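Local coordinates for type I modular polyketide synthase (Streptomyces albus subsp. albus, PDB 6IYT), which probably transfers an acyl extender unit, apparently ethylmalonyl, from coenzyme A as the acyltransferase domain of a module that builds salinomycin, at residues Gly39-Pro44 / Val450-Arg454; Phe189-Val193 / Ile217-Val222; Pro206-His212 / Val345-Thr350. All blocks are in the same frame, centred on the assembly; numbering follows the deposited sequence.

Contact 1: Gly39-Pro44 / Val450-Arg454; sequences GDPLVP and VFAGR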
ATOM      1  N   GLY A  39     -13.258   9.987 -18.188  1.00 14.72           N
ATOM      2  CA  GLY A  39     -12.637  10.877 -19.181  1.00 15.11           C
ATOM      3  C   GLY A  39     -11.744  10.152 -20.181  1.00 16.27           C
ATOM      4  O   GLY A  39     -12.094   9.078 -20.691  1.00 15.77           O
ATOM      5  N   ASP A  40     -10.546  10.702 -20.391  1.00 17.77           N
ATOM      6  CA  ASP A  40      -9.670  10.277 -21.488  1.00 22.18           C
ATOM      7  C   ASP A  40      -8.241  10.061 -20.981  1.00 19.26           C
ATOM      8  O   ASP A  40      -7.316  10.736 -21.411  1.00 19.26           O
ATOM      9  CB  ASP A  40      -9.674  11.321 -22.597  1.00 25.22           C
ATOM     10  CG  ASP A  40     -10.959  11.312 -23.391  1.00 35.42           C
ATOM     11  OD1 ASP A  40     -11.349  10.231 -23.867  1.00 37.44           O
ATOM     12  OD2 ASP A  40     -11.593  12.381 -23.513  1.00 51.47           O
ATOM     13  N   PRO A  41      -8.077   9.120 -20.062  1.00 13.76           N
ATOM     14  CA  PRO A  41      -6.778   8.781 -19.537  1.00 16.61           C
ATOM     15  C   PRO A  41      -5.893   8.095 -20.610  1.00 15.02           C
ATOM     16  O   PRO A  41      -6.392   7.607 -21.628  1.00 14.56           O
ATOM     17  CB  PRO A  41      -7.118   7.799 -18.422  1.00 14.68           C
ATOM     18  CG  PRO A  41      -8.306   7.073 -18.955  1.00 15.73           C
ATOM     19  CD  PRO A  41      -9.081   8.081 -19.763  1.00 16.59           C
ATOM     20  N   LEU A  42      -4.644   7.923 -20.300  1.00 15.13           N
ATOM     21  CA  LEU A  42      -3.818   7.111 -21.113  1.00 14.57           C
ATOM     22  C   LEU A  42      -4.273   5.655 -21.073  1.00 12.16           C
ATOM     23  O   LEU A  42      -5.044   5.246 -20.194  1.00 10.66           O
ATOM     24  CB  LEU A  42      -2.326   7.270 -20.729  1.00 17.97           C
ATOM     25  CG  LEU A  42      -1.779   6.573 -19.512  1.00 17.42           C
ATOM     26  CD1 LEU A  42      -0.284   6.807 -19.405  1.00 19.64           C
ATOM     27  CD2 LEU A  42      -2.477   7.057 -18.269  1.00 23.48           C
ATOM     28  N   VAL A  43      -3.788   4.899 -22.050  1.00 10.81           N
ATOM     29  CA  VAL A  43      -4.273   3.560 -22.390  1.00 12.09           C
ATOM     30  C   VAL A  43      -3.068   2.610 -22.188  1.00  8.48           C
ATOM     31  O   VAL A  43      -1.980   2.967 -22.596  1.00  7.56           O
ATOM     32  CB  VAL A  43      -4.583   3.537 -23.926  1.00 17.60           C
ATOM     33  CG1 VAL A  43      -5.189   2.232 -24.341  1.00 23.97           C
ATOM     34  CG2 VAL A  43      -5.455   4.736 -24.311  1.00 25.22           C
ATOM     35  N   PRO A  44      -3.314   1.350 -21.744  1.00  6.05           N
ATOM     36  CA  PRO A  44      -2.287   0.307 -21.841  1.00  6.17           C
ATOM     37  C   PRO A  44      -2.453  -0.566 -23.065  1.00  5.63           C
ATOM     38  O   PRO A  44      -3.549  -0.959 -23.403  1.00  5.20           O
ATOM     39  CB  PRO A  44      -2.533  -0.520 -20.583  1.00  6.19           C
ATOM     40  CG  PRO A  44      -4.018  -0.508 -20.440  1.00  6.44           C
ATOM     41  CD  PRO A  44      -4.449   0.895 -20.917  1.00  5.99           C
ATOM     42  N   VAL A 450     -10.096  -2.087 -17.368  1.00  9.28           N
ATOM     43  CA  VAL A 450      -9.526  -0.762 -17.556  1.00  9.27           C
ATOM     44  C   VAL A 450     -10.302   0.052 -18.602  1.00  9.31           C
ATOM     45  O   VAL A 450     -10.311   1.279 -18.560  1.00 10.87           O
ATOM     46  CB  VAL A 450      -8.019  -0.862 -17.964  1.00 10.42           C
ATOM     47  CG1 VAL A 450      -7.489   0.461 -18.415  1.00 10.78           C
ATOM     48  CG2 VAL A 450      -7.212  -1.393 -16.803  1.00 10.19           C
ATOM     49  N   PHE A 451     -10.904  -0.636 -19.574  1.00  8.20           N
ATOM     50  CA  PHE A 451     -11.528   0.027 -20.683  1.00  9.49           C
ATOM     51  C   PHE A 451     -13.027   0.301 -20.471  1.00 11.01           C
ATOM     52  O   PHE A 451     -13.689   0.869 -21.359  1.00 11.56           O
ATOM     53  CB  PHE A 451     -11.316  -0.775 -21.963  1.00  8.56           C
ATOM     54  CG  PHE A 451      -9.890  -0.862 -22.381  1.00  8.13           C
ATOM     55  CD1 PHE A 451      -9.291   0.187 -23.082  1.00  8.40           C
ATOM     56  CD2 PHE A 451      -9.091  -1.904 -21.931  1.00  8.26           C
ATOM     57  CE1 PHE A 451      -7.934   0.185 -23.325  1.00  8.35           C
ATOM     58  CE2 PHE A 451      -7.732  -1.912 -22.191  1.00  7.61           C
ATOM     59  CZ  PHE A 451      -7.161  -0.888 -22.896  1.00  8.17           C
ATOM     60  N   ALA A 452     -13.522   0.016 -19.274  1.00 12.25           N
ATOM     61  CA  ALA A 452     -14.941   0.281 -18.938  1.00 13.04           C
ATOM     62  C   ALA A 452     -15.265   1.756 -19.150  1.00 14.01           C
ATOM     63  O   ALA A 452     -14.497   2.640 -18.732  1.00 11.64           O
ATOM     64  CB  ALA A 452     -15.232  -0.124 -17.518  1.00 12.82           C
ATOM     65  N   GLY A 453     -16.298   2.006 -19.969  1.00 12.90           N
ATOM     66  CA  GLY A 453     -16.825   3.350 -20.165  1.00 16.53           C
ATOM     67  C   GLY A 453     -16.157   4.115 -21.294  1.00 17.19           C
ATOM     68  O   GLY A 453     -16.472   5.284 -21.525  1.00 17.39           O
ATOM     69  N   ARG A 454     -15.146   3.516 -21.927  1.00 15.87           N
ATOM     70  CA  ARG A 454     -14.356   4.254 -22.927  1.00 13.52           C
ATOM     71  C   ARG A 454     -15.004   4.176 -24.311  1.00 14.01           C
ATOM     72  O   ARG A 454     -14.494   4.761 -25.261  1.00 16.01           O
ATOM     73  CB  ARG A 454     -12.937   3.708 -23.005  1.00 14.79           C
ATOM     74  CG  ARG A 454     -12.152   3.776 -21.695  1.00 15.16           C
ATOM     75  CD  ARG A 454     -11.896   5.225 -21.248  1.00 19.99           C
ATOM     76  NE  ARG A 454     -11.312   6.044 -22.317  1.00 22.98           N
ATOM     77  CZ  ARG A 454      -9.999   6.158 -22.573  1.00 29.73           C
ATOM     78  NH1 ARG A 454      -9.089   5.533 -21.816  1.00 30.21           N
ATOM     79  NH2 ARG A 454      -9.588   6.966 -23.549  1.00 34.08           N
TER
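Val43 and Pro44 meet Phe451 and Val450 in the tight, buried half of this contact. Phe451 offers the edge of its ring: Val43 CG1 lies 3.6 Å from Phe451 CE1, near the ring plane, and Pro44 O approaches Phe451 CZ at 3.6 Å, also near that plane. The slightly positive hydrogens of an aromatic edge suit the carbonyl oxygen, whereas the Val43 methyl makes an apolar contact. Val43 brings CG1 there with chi1 at -175°, anti to the backbone N. Beside this, the Pro44 ring and the Val450 side chain reach toward each other, Pro44 CD 4.0 Å from Val450 CG1. Tyr79 of helix 74-84 and Leu432 of helix 428-439 add to the packing of Phe451 and Val450.

Arg454 also packs closely: it bends at chi2 and chi3, and Pro41 CD rests over one face of its guanidinium, 3.3 Å from Arg454 NH1. What is loose is its polar links, on the side of the exposed Gly39 and Asp40: Arg454 NH1 gives Pro41 O only a weak hydrogen bond of 3.4 Å, and the Asp40 OD1 to Arg454 NH2 salt bridge is long at 3.7 Å.

A type II turn from Phe451 to Arg454 suits Gly453 with its positive phi. It belongs to a late segment that returns to the edge strand 43-49 of the three-stranded antiparallel sheet, consistent with the linker that wraps back in modular polyketide synthases.

Contact 2: Phe189-Val193 / Ile217-Val222; sequences FTVMV and IAAAAV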
ATOM      1  N   PHE A 189      -6.063   6.051   6.655  1.00  4.81           N
ATOM      2  CA  PHE A 189      -7.027   4.988   6.711  1.00  4.80           C
ATOM      3  C   PHE A 189      -7.963   5.019   5.487  1.00  5.56           C
ATOM      4  O   PHE A 189      -8.125   4.022   4.811  1.00  4.51           O
ATOM      5  CB  PHE A 189      -7.845   5.107   7.989  1.00  5.21           C
ATOM      6  CG  PHE A 189      -9.062   4.244   8.013  1.00  4.68           C
ATOM      7  CD1 PHE A 189      -8.974   2.920   8.411  1.00  4.70           C
ATOM      8  CD2 PHE A 189     -10.294   4.787   7.838  1.00  4.41           C
ATOM      9  CE1 PHE A 189     -10.101   2.114   8.495  1.00  4.44           C
ATOM     10  CE2 PHE A 189     -11.430   4.014   7.942  1.00  4.13           C
ATOM     11  CZ  PHE A 189     -11.331   2.663   8.280  1.00  4.40           C
ATOM     12  N   THR A 190      -8.484   6.195   5.165  1.00  4.77           N
ATOM     13  CA  THR A 190      -9.441   6.321   4.076  1.00  6.07           C
ATOM     14  C   THR A 190      -8.762   6.027   2.766  1.00  5.20           C
ATOM     15  O   THR A 190      -9.277   5.260   1.968  1.00  5.10           O
ATOM     16  CB  THR A 190     -10.089   7.724   4.028  1.00  7.31           C
ATOM     17  OG1 THR A 190      -9.116   8.698   3.644  1.00 22.83           O
ATOM     18  CG2 THR A 190     -10.625   8.054   5.331  1.00  5.55           C
ATOM     19  N   VAL A 191      -7.549   6.510   2.615  1.00  4.98           N
ATOM     20  CA  VAL A 191      -6.823   6.321   1.370  1.00  4.86           C
ATOM     21  C   VAL A 191      -6.439   4.827   1.184  1.00  4.91           C
ATOM     22  O   VAL A 191      -6.650   4.255   0.096  1.00  4.86           O
ATOM     23  CB  VAL A 191      -5.577   7.206   1.306  1.00  5.33           C
ATOM     24  CG1 VAL A 191      -4.667   6.746   0.207  1.00  5.33           C
ATOM     25  CG2 VAL A 191      -5.958   8.655   1.107  1.00  5.44           C
ATOM     26  N   MET A 192      -5.997   4.171   2.260  1.00  4.87           N
ATOM     27  CA  MET A 192      -5.509   2.754   2.149  1.00  4.83           C
ATOM     28  C   MET A 192      -6.669   1.791   1.872  1.00  4.78           C
ATOM     29  O   MET A 192      -6.581   0.899   1.017  1.00  4.97           O
ATOM     30  CB  MET A 192      -4.793   2.344   3.425  1.00  5.79           C
ATOM     31  CG  MET A 192      -3.377   2.840   3.507  1.00  5.81           C
ATOM     32  SD  MET A 192      -2.459   2.108   4.893  1.00  8.61           S
ATOM     33  CE  MET A 192      -3.394   2.655   6.281  1.00  8.75           C
ATOM     34  N   VAL A 193      -7.777   2.014   2.531  1.00  4.33           N
ATOM     35  CA  VAL A 193      -8.925   1.193   2.287  1.00  4.77           C
ATOM     36  C   VAL A 193      -9.425   1.404   0.865  1.00  4.72           C
ATOM     37  O   VAL A 193      -9.847   0.453   0.200  1.00  5.74           O
ATOM     38  CB  VAL A 193     -10.053   1.501   3.302  1.00  5.25           C
ATOM     39  CG1 VAL A 193     -11.324   0.762   2.909  1.00  5.90           C
ATOM     40  CG2 VAL A 193      -9.625   1.126   4.726  1.00  6.32           C
ATOM     41  N   ILE A 217      -5.814  -1.330  11.399  1.00  4.36           N
ATOM     42  CA  ILE A 217      -7.225  -0.854  11.413  1.00  4.38           C
ATOM     43  C   ILE A 217      -7.803  -0.848   9.971  1.00  4.08           C
ATOM     44  O   ILE A 217      -8.911  -1.362   9.712  1.00  3.93           O
ATOM     45  CB  ILE A 217      -7.335   0.542  12.016  1.00  4.33           C
ATOM     46  CG1 ILE A 217      -6.753   0.568  13.433  1.00  4.99           C
ATOM     47  CG2 ILE A 217      -8.777   0.997  12.008  1.00  4.47           C
ATOM     48  CD1 ILE A 217      -6.464   1.969  13.953  1.00  5.30           C
ATOM     49  N   ALA A 218      -7.003  -0.389   9.011  1.00  3.63           N
ATOM     50  CA  ALA A 218      -7.385  -0.507   7.584  1.00  3.59           C
ATOM     51  C   ALA A 218      -7.500  -1.971   7.121  1.00  4.09           C
ATOM     52  O   ALA A 218      -8.457  -2.335   6.426  1.00  4.43           O
ATOM     53  CB  ALA A 218      -6.420   0.251   6.698  1.00  3.55           C
ATOM     54  N   ALA A 219      -6.581  -2.804   7.563  1.00  3.74           N
ATOM     55  CA  ALA A 219      -6.621  -4.222   7.235  1.00  4.01           C
ATOM     56  C   ALA A 219      -7.914  -4.885   7.734  1.00  4.80           C
ATOM     57  O   ALA A 219      -8.567  -5.668   6.999  1.00  5.61           O
ATOM     58  CB  ALA A 219      -5.426  -4.910   7.829  1.00  4.13           C
ATOM     59  N   ALA A 220      -8.297  -4.557   8.967  1.00  5.12           N
ATOM     60  CA  ALA A 220      -9.545  -5.079   9.562  1.00  5.45           C
ATOM     61  C   ALA A 220     -10.774  -4.589   8.814  1.00  5.30           C
ATOM     62  O   ALA A 220     -11.772  -5.320   8.687  1.00  5.73           O
ATOM     63  CB  ALA A 220      -9.633  -4.681  11.017  1.00  6.22           C
ATOM     64  N   ALA A 221     -10.743  -3.340   8.351  1.00  5.38           N
ATOM     65  CA  ALA A 221     -11.850  -2.806   7.589  1.00  6.64           C
ATOM     66  C   ALA A 221     -11.963  -3.550   6.244  1.00  6.45           C
ATOM     67  O   ALA A 221     -13.062  -3.883   5.790  1.00  9.23           O
ATOM     68  CB  ALA A 221     -11.676  -1.322   7.375  1.00  6.65           C
ATOM     69  N   VAL A 222     -10.839  -3.822   5.623  1.00  5.67           N
ATOM     70  CA  VAL A 222     -10.850  -4.525   4.339  1.00  7.31           C
ATOM     71  C   VAL A 222     -11.271  -6.007   4.488  1.00  7.73           C
ATOM     72  O   VAL A 222     -12.046  -6.544   3.662  1.00  8.45           O
ATOM     73  CB  VAL A 222      -9.493  -4.368   3.620  1.00  7.05           C
ATOM     74  CG1 VAL A 222      -9.381  -5.301   2.426  1.00  7.29           C
ATOM     75  CG2 VAL A 222      -9.300  -2.915   3.196  1.00  7.21           C
TER
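Phe189 and Ala218 lie at the heart of a helix-helix packing within the alpha/beta hydrolase-like part of the acyltransferase fold. Helices 189-193 and 217-222 run in broadly the same direction and cross at -45°, their axes 9.3 Å apart. Across that spacing larger residues of the first helix fill in against small ones of the second. Phe189, with CG anti to its own backbone N (chi1 167°), sends its ring across the gap, so that CD1 lies 3.9 Å from Ala218 CA and CE1 lies 3.9 Å from Ala221 CB. Ile217 O comes to the ring edge, near its plane, while the Ile217 CG2 methyl approaches the same CE1 atom. Alanine suits Ala218 because a single methyl lets the ring come right up to the helix backbone; Ala221 offers the ring its methyl.

Ala218 CB is touched by two further side chains. Met192 folds at chi3 (-61°), which turns its CE methyl to within 3.9 Å of Ala218 CB. Val193 CG2 meets the same methyl at 3.9 Å and also rests over one face of the Phe189 ring, one turn back along its helix, which should limit the ring's movement.

Outside this first shell, Val153 of helix 144-158 packs on both Phe189 and Val193, and Ala231 of helix 228-245 on Phe189 and Ile217. Phe125 of the central strand 120-125 backs Met192, Ala218 and Val222. At the C-terminal end of the contact the two valines close the row, Val193 CG1 standing 4.2 Å from Val222 CG2.

Contact 3: Pro206-His212 / Val345-Thr350; sequences PDAVVGH and VPLYST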
ATOM      1  N   PRO A 206      -7.385  -9.767  -1.836  1.00  8.04           N
ATOM      2  CA  PRO A 206      -6.582 -10.456  -0.802  1.00  7.23           C
ATOM      3  C   PRO A 206      -7.150 -11.812  -0.426  1.00  7.19           C
ATOM      4  O   PRO A 206      -8.377 -11.985  -0.416  1.00  7.98           O
ATOM      5  CB  PRO A 206      -6.688  -9.515   0.397  1.00  8.26           C
ATOM      6  CG  PRO A 206      -7.953  -8.799   0.191  1.00  8.47           C
ATOM      7  CD  PRO A 206      -8.024  -8.571  -1.303  1.00  9.24           C
ATOM      8  N   ASP A 207      -6.258 -12.793  -0.291  1.00  7.07           N
ATOM      9  CA  ASP A 207      -6.563 -14.062   0.379  1.00  7.72           C
ATOM     10  C   ASP A 207      -6.322 -13.936   1.878  1.00  6.35           C
ATOM     11  O   ASP A 207      -6.773 -14.795   2.686  1.00  6.21           O
ATOM     12  CB  ASP A 207      -5.682 -15.198  -0.192  1.00  8.51           C
ATOM     13  CG  ASP A 207      -5.898 -15.417  -1.697  1.00 11.83           C
ATOM     14  OD1 ASP A 207      -7.072 -15.548  -2.097  1.00 15.05           O
ATOM     15  OD2 ASP A 207      -4.903 -15.406  -2.480  1.00 12.00           O
ATOM     16  N   ALA A 208      -5.578 -12.913   2.250  1.00  6.04           N
ATOM     17  CA  ALA A 208      -5.315 -12.569   3.639  1.00  5.17           C
ATOM     18  C   ALA A 208      -4.945 -11.093   3.685  1.00  4.64           C
ATOM     19  O   ALA A 208      -4.557 -10.525   2.659  1.00  4.61           O
ATOM     20  CB  ALA A 208      -4.191 -13.390   4.187  1.00  5.46           C
ATOM     21  N   VAL A 209      -4.909 -10.525   4.883  1.00  4.11           N
ATOM     22  CA  VAL A 209      -4.455  -9.142   5.057  1.00  4.26           C
ATOM     23  C   VAL A 209      -3.456  -9.053   6.198  1.00  4.85           C
ATOM     24  O   VAL A 209      -3.434  -9.920   7.058  1.00  4.98           O
ATOM     25  CB  VAL A 209      -5.604  -8.182   5.358  1.00  3.89           C
ATOM     26  CG1 VAL A 209      -6.608  -8.141   4.214  1.00  4.26           C
ATOM     27  CG2 VAL A 209      -6.282  -8.557   6.676  1.00  3.94           C
ATOM     28  N   VAL A 210      -2.527  -8.092   6.087  1.00  4.96           N
ATOM     29  CA  VAL A 210      -1.553  -7.804   7.158  1.00  5.27           C
ATOM     30  C   VAL A 210      -1.386  -6.315   7.263  1.00  5.08           C
ATOM     31  O   VAL A 210      -1.282  -5.609   6.247  1.00  4.88           O
ATOM     32  CB  VAL A 210      -0.182  -8.424   6.896  1.00  7.51           C
ATOM     33  CG1 VAL A 210       0.718  -8.251   8.102  1.00  7.02           C
ATOM     34  CG2 VAL A 210      -0.311  -9.880   6.559  1.00 13.60           C
ATOM     35  N   GLY A 211      -1.413  -5.820   8.479  1.00  5.10           N
ATOM     36  CA  GLY A 211      -1.243  -4.400   8.729  1.00  4.68           C
ATOM     37  C   GLY A 211      -0.039  -4.122   9.626  1.00  5.81           C
ATOM     38  O   GLY A 211       0.410  -4.992  10.407  1.00  6.19           O
ATOM     39  N   HIS A 212       0.394  -2.880   9.620  1.00  5.62           N
ATOM     40  CA  HIS A 212       1.537  -2.442  10.427  1.00  6.84           C
ATOM     41  C   HIS A 212       1.067  -1.280  11.317  1.00  7.31           C
ATOM     42  O   HIS A 212       0.558  -0.279  10.804  1.00  6.39           O
ATOM     43  CB  HIS A 212       2.653  -1.986   9.496  1.00  6.77           C
ATOM     44  CG  HIS A 212       3.936  -1.719  10.178  1.00  7.58           C
ATOM     45  ND1 HIS A 212       5.087  -2.444   9.914  1.00  9.56           N
ATOM     46  CD2 HIS A 212       4.252  -0.854  11.162  1.00  6.68           C
ATOM     47  CE1 HIS A 212       6.088  -1.936  10.623  1.00  6.90           C
ATOM     48  NE2 HIS A 212       5.611  -0.954  11.363  1.00  9.19           N
ATOM     49  N   VAL A 345     -11.562 -13.057   5.297  1.00  9.73           N
ATOM     50  CA  VAL A 345     -10.259 -13.433   4.944  1.00 10.28           C
ATOM     51  C   VAL A 345      -9.440 -13.244   6.235  1.00  8.72           C
ATOM     52  O   VAL A 345      -9.747 -12.346   7.027  1.00  8.09           O
ATOM     53  CB  VAL A 345      -9.862 -12.505   3.801  1.00 16.49           C
ATOM     54  CG1 VAL A 345      -8.750 -11.580   4.135  1.00 14.33           C
ATOM     55  CG2 VAL A 345      -9.745 -13.247   2.515  1.00 12.22           C
ATOM     56  N   PRO A 346      -8.497 -14.151   6.525  1.00  7.63           N
ATOM     57  CA  PRO A 346      -7.755 -13.989   7.793  1.00  8.24           C
ATOM     58  C   PRO A 346      -6.915 -12.723   7.859  1.00  7.25           C
ATOM     59  O   PRO A 346      -6.368 -12.285   6.828  1.00  7.09           O
ATOM     60  CB  PRO A 346      -6.828 -15.226   7.839  1.00 10.37           C
ATOM     61  CG  PRO A 346      -7.353 -16.160   6.839  1.00 10.57           C
ATOM     62  CD  PRO A 346      -8.118 -15.381   5.811  1.00  8.96           C
ATOM     63  N   LEU A 347      -6.571 -12.328   9.100  1.00  6.95           N
ATOM     64  CA  LEU A 347      -5.661 -11.204   9.360  1.00  7.06           C
ATOM     65  C   LEU A 347      -4.441 -11.728  10.099  1.00  5.92           C
ATOM     66  O   LEU A 347      -4.587 -12.413  11.106  1.00  5.44           O
ATOM     67  CB  LEU A 347      -6.369 -10.126  10.199  1.00  9.20           C
ATOM     68  CG  LEU A 347      -5.650  -8.837  10.613  1.00 13.48           C
ATOM     69  CD1 LEU A 347      -4.490  -8.524   9.696  1.00 23.50           C
ATOM     70  CD2 LEU A 347      -6.615  -7.652  10.627  1.00 13.29           C
ATOM     71  N   TYR A 348      -3.262 -11.588   9.483  1.00  5.08           N
ATOM     72  CA  TYR A 348      -2.021 -12.048  10.083  1.00  5.37           C
ATOM     73  C   TYR A 348      -1.485 -10.961  11.010  1.00  5.29           C
ATOM     74  O   TYR A 348      -0.924  -9.976  10.571  1.00  5.66           O
ATOM     75  CB  TYR A 348      -0.969 -12.390   9.001  1.00  5.19           C
ATOM     76  CG  TYR A 348      -1.093 -13.774   8.396  1.00  6.56           C
ATOM     77  CD1 TYR A 348      -2.175 -14.117   7.660  1.00  7.47           C
ATOM     78  CD2 TYR A 348      -0.068 -14.687   8.512  1.00  8.10           C
ATOM     79  CE1 TYR A 348      -2.305 -15.394   7.111  1.00  9.30           C
ATOM     80  CE2 TYR A 348      -0.141 -15.923   7.909  1.00  9.74           C
ATOM     81  CZ  TYR A 348      -1.254 -16.252   7.170  1.00  9.93           C
ATOM     82  OH  TYR A 348      -1.332 -17.482   6.529  1.00 11.62           O
ATOM     83  N   SER A 349      -1.677 -11.141  12.304  1.00  4.95           N
ATOM     84  CA  SER A 349      -1.375 -10.080  13.260  1.00  4.78           C
ATOM     85  C   SER A 349       0.115  -9.853  13.352  1.00  4.60           C
ATOM     86  O   SER A 349       0.881 -10.811  13.542  1.00  5.16           O
ATOM     87  CB  SER A 349      -1.908 -10.448  14.654  1.00  4.87           C
ATOM     88  OG  SER A 349      -1.530  -9.468  15.581  1.00  4.94           O
ATOM     89  N   THR A 350       0.513  -8.578  13.296  1.00  4.07           N
ATOM     90  CA  THR A 350       1.907  -8.163  13.595  1.00  4.87           C
ATOM     91  C   THR A 350       2.072  -7.722  15.050  1.00  5.93           C
ATOM     92  O   THR A 350       3.154  -7.258  15.466  1.00  7.15           O
ATOM     93  CB  THR A 350       2.318  -7.040  12.687  1.00  4.68           C
ATOM     94  OG1 THR A 350       1.391  -5.943  12.831  1.00  4.52           O
ATOM     95  CG2 THR A 350       2.318  -7.521  11.262  1.00  5.43           C
TER
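Val209 and Val345 each bury more of their surface here than any other residue. Val209 is gripped through its backbone: its N donates to Pro346 O at 3.0 Å, and its O receives Tyr348 N at 2.9 Å, the N-H pointing at it nearly straight (165°). These two bonds flank Leu347 in a single parallel bridge. The branched side chain, at home in a strand, has chi1 at -62°, which sets CG2 between the backbone N and the carbonyl carbon, where it meets Leu347 CD1 at 3.5 Å; CG1 lies near Val345 CG1. Val345 sets one methyl against each neighbour: its CG1 is 3.6 Å from Ala208 CA, and its CG2 reaches Asp207 O at 3.4 Å.

Val210 packs on the other side of the strand, with CG2 3.6 Å from Tyr348 CB. The Tyr348 hydroxyl is bound by Asp386. Farther along, Thr350 OG1 donates to Gly211 O at 2.8 Å, pinning the strand's end.

Strand 208-211 is the outermost of the four-stranded parallel sheet, and 347-348 adds its bridge on the edge facing away from strand 120-125. The contact lies on the strand running into what is probably the acyltransferase's nucleophile elbow (GxSxG), Gly211 being the pattern's first residue.

How the contacts relate
From the N terminus, the chain first lays down 39-44, which waits more than 400 residues for 450-454. Contact 1 therefore closes the longest loop, and the other two are nested inside it, about 17 Å away between nearest atoms. Helix 181-200 then supplies 189-193, strand 208-211 follows, and helix 215-223 brings 217-222 back to close contact 2. Residues 345-350 return later to 206-212 as contact 3, so contacts 2 and 3 cross along the chain. They also touch: Ala219 of helix 215-223 packs on Val209 and Leu347. Contact 1 ties the N-terminal sheet to the late segment, whereas contacts 2 and 3 knit the acyltransferase core.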